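Side-chain contacts in Ent-copalyl diphosphate synthase (Streptomyces platensis, PDB 5BP8), which belongs to the bacterial terpene synthases, a mainly alpha-helical protein with a region related to the C-terminal domain of squalene-hopene cyclases: residues R243-R248 and P252-T257; A41-G46 and A226-A231. All coordinates share one frame; numbering follows the deposited sequence. Where two conformers were deposited one is given.

Both contacts lie on the same side of the chain's centre, their own centres about 13 Å apart, and helix 237-249 ties them together: it supplies residues 243-248 to contact 1 and passes beside contact 2. Contact 1 is core packing between this helix and the loop that follows it, made of valine, proline and threonine carbons with one water at its polar margin. Contact 2, nearer the surface, joins the loop 41-46 to the C-terminal end of helix 221-228 and the residues after it through a single tryptophan, and its polar link is again a water. The contacts meet where the Gln246 side chain lies against Leu44, Asp45 and Gly46.

Contact 1: R243-R248 and P252-T257; sequences RDVQAR and PVPSIT
The guanidinium of Arg248 reaches Thr257 through a water lying at its edge, in its plane: Arg248 NH1 donates to water 1 at 3.0 Å, and the water is hydrogen-bonded to Thr257 OG1 at 2.8 Å. The extended Arg248 chain, with CG anti to the backbone N (chi1 -176°), carries the group outward from the helix, so that NH1 comes within one water of Thr257. A salt bridge from NH2 to Asp22 and a hydrogen bond from NH1 to Gly25 O fix its rotation. Beside this polar margin the contact is hydrocarbon. Val245 divides its two methyls: CG2 meets Thr257 CG2 tip to tip at 3.7 Å, while CG1 packs on Val253 CG1, also at 3.7 Å, the two valines crossing at about a right angle. The same CG1 rests on the ring carbon Pro254 CD at 3.8 Å. Val253 CG1 further lies 3.8 Å from Gln246 CA, against the helix backbone. Pro252 O is buried near the carbonyl oxygens of Val245 and Gln246 and has no hydrogen-bonding partner in the model. The side chains of Val245, Arg248 and Thr257 all touch Trp24, and helix 31-40 backs Val253. The whole is a helix followed by a loop folded back on its C-terminal turns, here linking helices 237-249 and 260-274 in the mainly helical fold of this terpene cyclase family.

Contact 2: A41-G46 and A226-A231; sequences APWLDG and AWLGAA. With SO4 (sulfate ion), chain E.
Trp43 carries this contact, its indole meeting the chain that leaves helix 221-228. The closer part is polar: Trp43 NE1 donates to water 2 at 2.7 Å, at the ring edge and in plane, and the water is hydrogen-bonded to Gly229 O at 2.7 Å, so water joins the indole to the Gly229 backbone without a direct bond. Alongside, at the end nearer solvent, Trp43 CD1 comes to 3.8 Å from Ala230 O, which approaches the ring obliquely. The looser part is apolar, with Trp43 CZ2 no nearer than 4.4 Å to Leu228 CD1, though Leu242 backs it. Trp43 CG is held between the backbone N and the carbonyl carbon (chi1 58°), and Leu44 CB stands 3.8 Å above one face of the indole, offset toward its rim. The type I turn from Ala41 to Leu44, closed by Leu44 N to Ala41 O, presents this tryptophan. At the loop's end Gly46, the N-cap of helix 47-57, gives its N-H to a sulfate, probably from the crystallisation liquor, which His47 N and Arg48 N also bind. Leu242 of helix 237-249 touches both Trp43 and Leu228, placing the contact where that helix meets loop 41-46 and the end of helix 221-228.

Contact 1: R243-R248 and P252-T257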
ATOM      1  N   ARG A 243     -14.573  -8.395 -12.709  1.00 20.97           N
ATOM      2  CA  ARG A 243     -15.825  -7.665 -12.914  0.60 22.12           C
ATOM      3  C   ARG A 243     -16.251  -6.905 -11.666  1.00 21.48           C
ATOM      4  O   ARG A 243     -16.621  -5.733 -11.747  1.00 21.84           O
ATOM      5  CB  ARG A 243     -16.936  -8.607 -13.396  0.60 23.05           C
ATOM      6  CG  ARG A 243     -16.681  -9.122 -14.808  0.60 24.27           C
ATOM      7  CD  ARG A 243     -17.614 -10.264 -15.205  0.60 26.71           C
ATOM      8  NE  ARG A 243     -17.568 -10.544 -16.642  0.60 28.30           N
ATOM      9  CZ  ARG A 243     -18.179 -11.566 -17.250  0.60 31.17           C
ATOM     10  NH1 ARG A 243     -18.912 -12.445 -16.569  0.60 30.30           N
ATOM     11  NH2 ARG A 243     -18.052 -11.713 -18.559  0.60 31.74           N
ATOM     12  N   ASP A 244     -16.211  -7.570 -10.523  1.00 20.99           N
ATOM     13  CA  ASP A 244     -16.626  -6.931  -9.262  1.00 22.04           C
ATOM     14  C   ASP A 244     -15.752  -5.736  -8.925  1.00 20.81           C
ATOM     15  O   ASP A 244     -16.240  -4.678  -8.516  1.00 20.34           O
ATOM     16  CB  ASP A 244     -16.584  -7.910  -8.107  1.00 22.41           C
ATOM     17  CG  ASP A 244     -17.732  -8.921  -8.128  1.00 25.31           C
ATOM     18  OD1 ASP A 244     -18.761  -8.669  -8.811  1.00 25.80           O
ATOM     19  OD2 ASP A 244     -17.584  -9.965  -7.461  1.00 24.34           O
ATOM     20  N   VAL A 245     -14.447  -5.910  -9.079  1.00 20.36           N
ATOM     21  CA  VAL A 245     -13.518  -4.858  -8.684  1.00 19.58           C
ATOM     22  C   VAL A 245     -13.711  -3.618  -9.553  1.00 19.20           C
ATOM     23  O   VAL A 245     -13.851  -2.499  -9.036  1.00 18.63           O
ATOM     24  CB  VAL A 245     -12.067  -5.361  -8.732  1.00 19.58           C
ATOM     25  CG1 VAL A 245     -11.081  -4.219  -8.537  1.00 19.76           C
ATOM     26  CG2 VAL A 245     -11.839  -6.446  -7.695  1.00 19.85           C
ATOM     27  N   GLN A 246     -13.776  -3.795 -10.867  1.00 18.72           N
ATOM     28  CA  GLN A 246     -13.896  -2.648 -11.760  1.00 19.26           C
ATOM     29  C   GLN A 246     -15.253  -1.944 -11.557  1.00 20.04           C
ATOM     30  O   GLN A 246     -15.334  -0.688 -11.576  1.00 19.50           O
ATOM     31  CB  GLN A 246     -13.621  -3.033 -13.230  1.00 19.53           C
ATOM     32  CG  GLN A 246     -14.713  -3.804 -13.954  1.00 20.97           C
ATOM     33  CD  GLN A 246     -15.861  -2.922 -14.407  1.00 21.75           C
ATOM     34  OE1 GLN A 246     -15.683  -1.752 -14.744  1.00 21.69           O
ATOM     35  NE2 GLN A 246     -17.056  -3.495 -14.442  1.00 23.47           N
ATOM     36  N   ALA A 247     -16.299  -2.745 -11.318  1.00 19.74           N
ATOM     37  CA  ALA A 247     -17.644  -2.219 -11.124  1.00 21.05           C
ATOM     38  C   ALA A 247     -17.725  -1.325  -9.910  1.00 20.96           C
ATOM     39  O   ALA A 247     -18.409  -0.289  -9.921  1.00 20.16           O
ATOM     40  CB  ALA A 247     -18.648  -3.360 -11.016  1.00 22.35           C
ATOM     41  N   ARG A 248     -16.968  -1.678  -8.878  1.00 19.72           N
ATOM     42  CA  ARG A 248     -17.000  -0.935  -7.655  1.00 21.03           C
ATOM     43  C   ARG A 248     -16.610   0.521  -7.889  1.00 20.54           C
ATOM     44  O   ARG A 248     -17.155   1.419  -7.248  1.00 21.34           O
ATOM     45  CB  ARG A 248     -16.064  -1.573  -6.625  1.00 21.09           C
ATOM     46  CG  ARG A 248     -16.117  -0.890  -5.279  1.00 22.19           C
ATOM     47  CD  ARG A 248     -15.361  -1.676  -4.234  1.00 21.89           C
ATOM     48  NE  ARG A 248     -15.548  -1.091  -2.910  1.00 22.00           N
ATOM     49  CZ  ARG A 248     -14.826  -1.424  -1.848  1.00 22.09           C
ATOM     50  NH1 ARG A 248     -13.826  -2.305  -1.947  1.00 20.90           N
ATOM     51  NH2 ARG A 248     -15.084  -0.852  -0.684  1.00 23.36           N
ATOM     52  N   PRO A 252     -11.839   2.007 -13.334  1.00 17.87           N
ATOM     53  CA  PRO A 252     -10.501   1.966 -12.730  1.00 18.11           C
ATOM     54  C   PRO A 252     -10.432   1.018 -11.534  1.00 17.97           C
ATOM     55  O   PRO A 252     -11.479   0.698 -10.926  1.00 17.84           O
ATOM     56  CB  PRO A 252     -10.252   3.420 -12.309  1.00 18.68           C
ATOM     57  CG  PRO A 252     -11.239   4.242 -13.067  1.00 19.11           C
ATOM     58  CD  PRO A 252     -12.422   3.360 -13.299  1.00 19.03           C
ATOM     59  N   VAL A 253      -9.222   0.555 -11.212  1.00 17.12           N
ATOM     60  CA  VAL A 253      -9.041  -0.476 -10.189  1.00 16.63           C
ATOM     61  C   VAL A 253      -7.827  -0.141  -9.312  1.00 16.13           C
ATOM     62  O   VAL A 253      -6.887   0.520  -9.781  1.00 15.26           O
ATOM     63  CB  VAL A 253      -8.877  -1.859 -10.828  1.00 16.48           C
ATOM     64  CG1 VAL A 253     -10.160  -2.269 -11.566  1.00 17.04           C
ATOM     65  CG2 VAL A 253      -7.699  -1.885 -11.788  1.00 16.54           C
ATOM     66  N   PRO A 254      -7.854  -0.595  -8.053  1.00 16.10           N
ATOM     67  CA  PRO A 254      -6.689  -0.540  -7.181  1.00 15.57           C
ATOM     68  C   PRO A 254      -5.693  -1.652  -7.553  1.00 15.82           C
ATOM     69  O   PRO A 254      -6.038  -2.582  -8.289  1.00 15.37           O
ATOM     70  CB  PRO A 254      -7.282  -0.833  -5.823  1.00 15.54           C
ATOM     71  CG  PRO A 254      -8.383  -1.806  -6.125  1.00 16.24           C
ATOM     72  CD  PRO A 254      -8.996  -1.241  -7.375  1.00 16.00           C
ATOM     73  N   SER A 255      -4.490  -1.589  -7.004  1.00 14.76           N
ATOM     74  CA  SER A 255      -3.454  -2.600  -7.268  1.00 14.82           C
ATOM     75  C   SER A 255      -3.493  -3.782  -6.283  1.00 15.23           C
ATOM     76  O   SER A 255      -2.841  -4.809  -6.497  1.00 14.68           O
ATOM     77  CB  SER A 255      -2.070  -1.945  -7.252  1.00 15.58           C
ATOM     78  OG  SER A 255      -1.686  -1.548  -5.935  1.00 16.36           O
ATOM     79  N   ILE A 256      -4.237  -3.606  -5.191  1.00 16.12           N
ATOM     80  CA  ILE A 256      -4.384  -4.624  -4.167  1.00 16.88           C
ATOM     81  C   ILE A 256      -5.807  -4.581  -3.646  1.00 16.35           C
ATOM     82  O   ILE A 256      -6.303  -3.507  -3.260  1.00 15.59           O
ATOM     83  CB  ILE A 256      -3.326  -4.471  -3.034  1.00 17.45           C
ATOM     84  CG1 ILE A 256      -3.470  -5.597  -2.010  1.00 19.19           C
ATOM     85  CG2 ILE A 256      -3.384  -3.106  -2.393  1.00 18.16           C
ATOM     86  CD1 ILE A 256      -2.318  -5.661  -1.019  1.00 21.00           C
ATOM     87  N   THR A 257      -6.493  -5.720  -3.757  1.00 16.98           N
ATOM     88  CA  THR A 257      -7.853  -5.876  -3.235  1.00 16.56           C
ATOM     89  C   THR A 257      -8.194  -7.355  -3.226  1.00 17.43           C
ATOM     90  O   THR A 257      -7.873  -8.062  -4.167  1.00 17.44           O
ATOM     91  CB  THR A 257      -8.890  -5.061  -4.021  1.00 16.83           C
ATOM     92  OG1 THR A 257     -10.167  -5.128  -3.361  1.00 17.27           O
ATOM     93  CG2 THR A 257      -8.999  -5.534  -5.479  1.00 16.93           C
TER
HETATM   94  O   HOH W   1     -12.334  -3.527  -4.270  1.00 19.34           O

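Contact 2: A41-G46 and A226-A231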
ATOM      1  N   ALA A  41      -6.504  -7.024 -20.409  1.00 19.77           N
ATOM      2  CA  ALA A  41      -7.893  -7.470 -20.323  1.00 20.57           C
ATOM      3  C   ALA A  41      -8.876  -6.529 -21.027  1.00 19.96           C
ATOM      4  O   ALA A  41      -9.775  -5.987 -20.412  1.00 19.59           O
ATOM      5  CB  ALA A  41      -8.281  -7.702 -18.864  1.00 20.38           C
ATOM      6  N   PRO A  42      -8.679  -6.309 -22.334  1.00 20.79           N
ATOM      7  CA  PRO A  42      -9.574  -5.421 -23.079  1.00 21.80           C
ATOM      8  C   PRO A  42     -11.001  -5.997 -23.170  1.00 21.98           C
ATOM      9  O   PRO A  42     -11.934  -5.245 -23.434  1.00 23.21           O
ATOM     10  CB  PRO A  42      -8.913  -5.336 -24.465  1.00 22.73           C
ATOM     11  CG  PRO A  42      -8.121  -6.595 -24.572  1.00 23.04           C
ATOM     12  CD  PRO A  42      -7.654  -6.904 -23.194  1.00 21.84           C
ATOM     13  N   TRP A  43     -11.150  -7.291 -22.908  1.00 21.84           N
ATOM     14  CA  TRP A  43     -12.478  -7.980 -22.863  1.00 22.48           C
ATOM     15  C   TRP A  43     -13.357  -7.533 -21.688  1.00 22.81           C
ATOM     16  O   TRP A  43     -14.578  -7.654 -21.707  1.00 21.68           O
ATOM     17  CB  TRP A  43     -12.281  -9.520 -22.818  1.00 23.10           C
ATOM     18  CG  TRP A  43     -11.468  -9.974 -21.638  1.00 22.64           C
ATOM     19  CD1 TRP A  43     -10.149 -10.241 -21.640  1.00 22.14           C
ATOM     20  CD2 TRP A  43     -11.920 -10.177 -20.292  1.00 21.89           C
ATOM     21  NE1 TRP A  43      -9.733 -10.584 -20.383  1.00 22.50           N
ATOM     22  CE2 TRP A  43     -10.799 -10.528 -19.530  1.00 22.41           C
ATOM     23  CE3 TRP A  43     -13.154 -10.064 -19.651  1.00 22.95           C
ATOM     24  CZ2 TRP A  43     -10.875 -10.820 -18.169  1.00 21.87           C
ATOM     25  CZ3 TRP A  43     -13.230 -10.332 -18.286  1.00 23.01           C
ATOM     26  CH2 TRP A  43     -12.096 -10.705 -17.562  1.00 22.82           C
ATOM     27  N   LEU A  44     -12.719  -6.993 -20.653  1.00 20.71           N
ATOM     28  CA  LEU A  44     -13.399  -6.681 -19.419  1.00 19.55           C
ATOM     29  C   LEU A  44     -14.201  -5.401 -19.478  1.00 19.95           C
ATOM     30  O   LEU A  44     -13.733  -4.396 -20.015  1.00 19.21           O
ATOM     31  CB  LEU A  44     -12.334  -6.541 -18.299  1.00 18.90           C
ATOM     32  CG  LEU A  44     -12.823  -6.225 -16.893  1.00 19.28           C
ATOM     33  CD1 LEU A  44     -13.646  -7.337 -16.305  1.00 19.89           C
ATOM     34  CD2 LEU A  44     -11.597  -5.965 -15.999  1.00 19.28           C
ATOM     35  N   ASP A  45     -15.400  -5.443 -18.893  1.00 19.89           N
ATOM     36  CA  ASP A  45     -16.282  -4.283 -18.789  0.60 21.28           C
ATOM     37  C   ASP A  45     -15.519  -3.091 -18.188  1.00 20.67           C
ATOM     38  O   ASP A  45     -14.665  -3.276 -17.308  1.00 18.60           O
ATOM     39  CB  ASP A  45     -17.493  -4.612 -17.894  0.60 22.91           C
ATOM     40  CG  ASP A  45     -18.585  -5.427 -18.614  0.60 25.18           C
ATOM     41  OD1 ASP A  45     -18.550  -5.556 -19.854  0.60 25.91           O
ATOM     42  OD2 ASP A  45     -19.498  -5.933 -17.915  0.60 28.00           O
ATOM     43  N   GLY A  46     -15.827  -1.886 -18.661  1.00 20.95           N
ATOM     44  CA  GLY A  46     -15.207  -0.663 -18.116  1.00 20.41           C
ATOM     45  C   GLY A  46     -13.900  -0.307 -18.813  1.00 20.06           C
ATOM     46  O   GLY A  46     -13.177   0.567 -18.352  1.00 19.39           O
ATOM     47  N   ALA A 226      -3.400 -11.685 -15.947  1.00 16.64           N
ATOM     48  CA  ALA A 226      -2.294 -12.429 -16.575  1.00 16.81           C
ATOM     49  C   ALA A 226      -2.552 -13.934 -16.465  1.00 17.18           C
ATOM     50  O   ALA A 226      -2.335 -14.703 -17.418  1.00 18.08           O
ATOM     51  CB  ALA A 226      -0.967 -12.049 -15.915  1.00 17.10           C
ATOM     52  N   TRP A 227      -3.057 -14.350 -15.321  1.00 16.89           N
ATOM     53  CA  TRP A 227      -3.321 -15.764 -15.044  1.00 17.81           C
ATOM     54  C   TRP A 227      -4.445 -16.282 -15.944  1.00 19.19           C
ATOM     55  O   TRP A 227      -4.325 -17.362 -16.524  1.00 19.68           O
ATOM     56  CB  TRP A 227      -3.679 -15.948 -13.563  1.00 18.40           C
ATOM     57  CG  TRP A 227      -3.750 -17.383 -13.091  1.00 19.11           C
ATOM     58  CD1 TRP A 227      -2.769 -18.095 -12.442  1.00 20.71           C
ATOM     59  CD2 TRP A 227      -4.872 -18.272 -13.218  1.00 20.19           C
ATOM     60  NE1 TRP A 227      -3.219 -19.368 -12.163  1.00 22.17           N
ATOM     61  CE2 TRP A 227      -4.487 -19.517 -12.658  1.00 21.54           C
ATOM     62  CE3 TRP A 227      -6.142 -18.153 -13.801  1.00 20.92           C
ATOM     63  CZ2 TRP A 227      -5.350 -20.628 -12.616  1.00 22.72           C
ATOM     64  CZ3 TRP A 227      -7.012 -19.270 -13.768  1.00 22.52           C
ATOM     65  CH2 TRP A 227      -6.595 -20.489 -13.179  1.00 22.80           C
ATOM     66  N   LEU A 228      -5.505 -15.500 -16.086  1.00 18.48           N
ATOM     67  CA  LEU A 228      -6.659 -15.885 -16.915  1.00 20.47           C
ATOM     68  C   LEU A 228      -6.345 -15.949 -18.399  1.00 21.83           C
ATOM     69  O   LEU A 228      -6.993 -16.686 -19.127  1.00 23.53           O
ATOM     70  CB  LEU A 228      -7.787 -14.857 -16.740  1.00 20.37           C
ATOM     71  CG  LEU A 228      -8.520 -14.922 -15.401  1.00 20.27           C
ATOM     72  CD1 LEU A 228      -9.350 -13.669 -15.158  1.00 21.05           C
ATOM     73  CD2 LEU A 228      -9.395 -16.166 -15.241  1.00 20.58           C
ATOM     74  N   GLY A 229      -5.410 -15.139 -18.856  1.00 21.62           N
ATOM     75  CA  GLY A 229      -5.031 -15.128 -20.239  1.00 25.01           C
ATOM     76  C   GLY A 229      -5.947 -14.298 -21.131  1.00 25.69           C
ATOM     77  O   GLY A 229      -6.854 -13.591 -20.664  1.00 24.42           O
ATOM     78  N   ALA A 230      -5.698 -14.408 -22.424  1.00 27.14           N
ATOM     79  CA  ALA A 230      -6.258 -13.500 -23.399  1.00 29.31           C
ATOM     80  C   ALA A 230      -7.739 -13.743 -23.645  1.00 30.97           C
ATOM     81  O   ALA A 230      -8.472 -12.786 -23.931  1.00 31.85           O
ATOM     82  CB  ALA A 230      -5.473 -13.569 -24.692  1.00 30.92           C
ATOM     83  N   ALA A 231      -8.199 -14.982 -23.486  1.00 30.48           N
ATOM     84  CA  ALA A 231      -9.612 -15.270 -23.719  1.00 33.62           C
ATOM     85  C   ALA A 231     -10.150 -16.188 -22.640  1.00 33.90           C
ATOM     86  O   ALA A 231     -10.345 -17.373 -22.871  1.00 35.57           O
ATOM     87  CB  ALA A 231      -9.804 -15.877 -25.106  1.00 35.22           C
TER
HETATM   88  S   SO4 E 704     -16.420  -1.196 -22.155  0.80 38.83           S
HETATM   89  O1  SO4 E 704     -17.087  -0.713 -20.892  0.80 38.57           O
HETATM   90  O2  SO4 E 704     -15.674  -2.434 -21.842  0.80 32.96           O
HETATM   91  O3  SO4 E 704     -17.483  -1.479 -23.138  0.80 38.23           O
HETATM   92  O4  SO4 E 704     -15.578  -0.083 -22.655  0.80 31.25           O
HETATM   93  O   HOH W   2      -7.291 -11.231 -19.341  1.00 31.58           O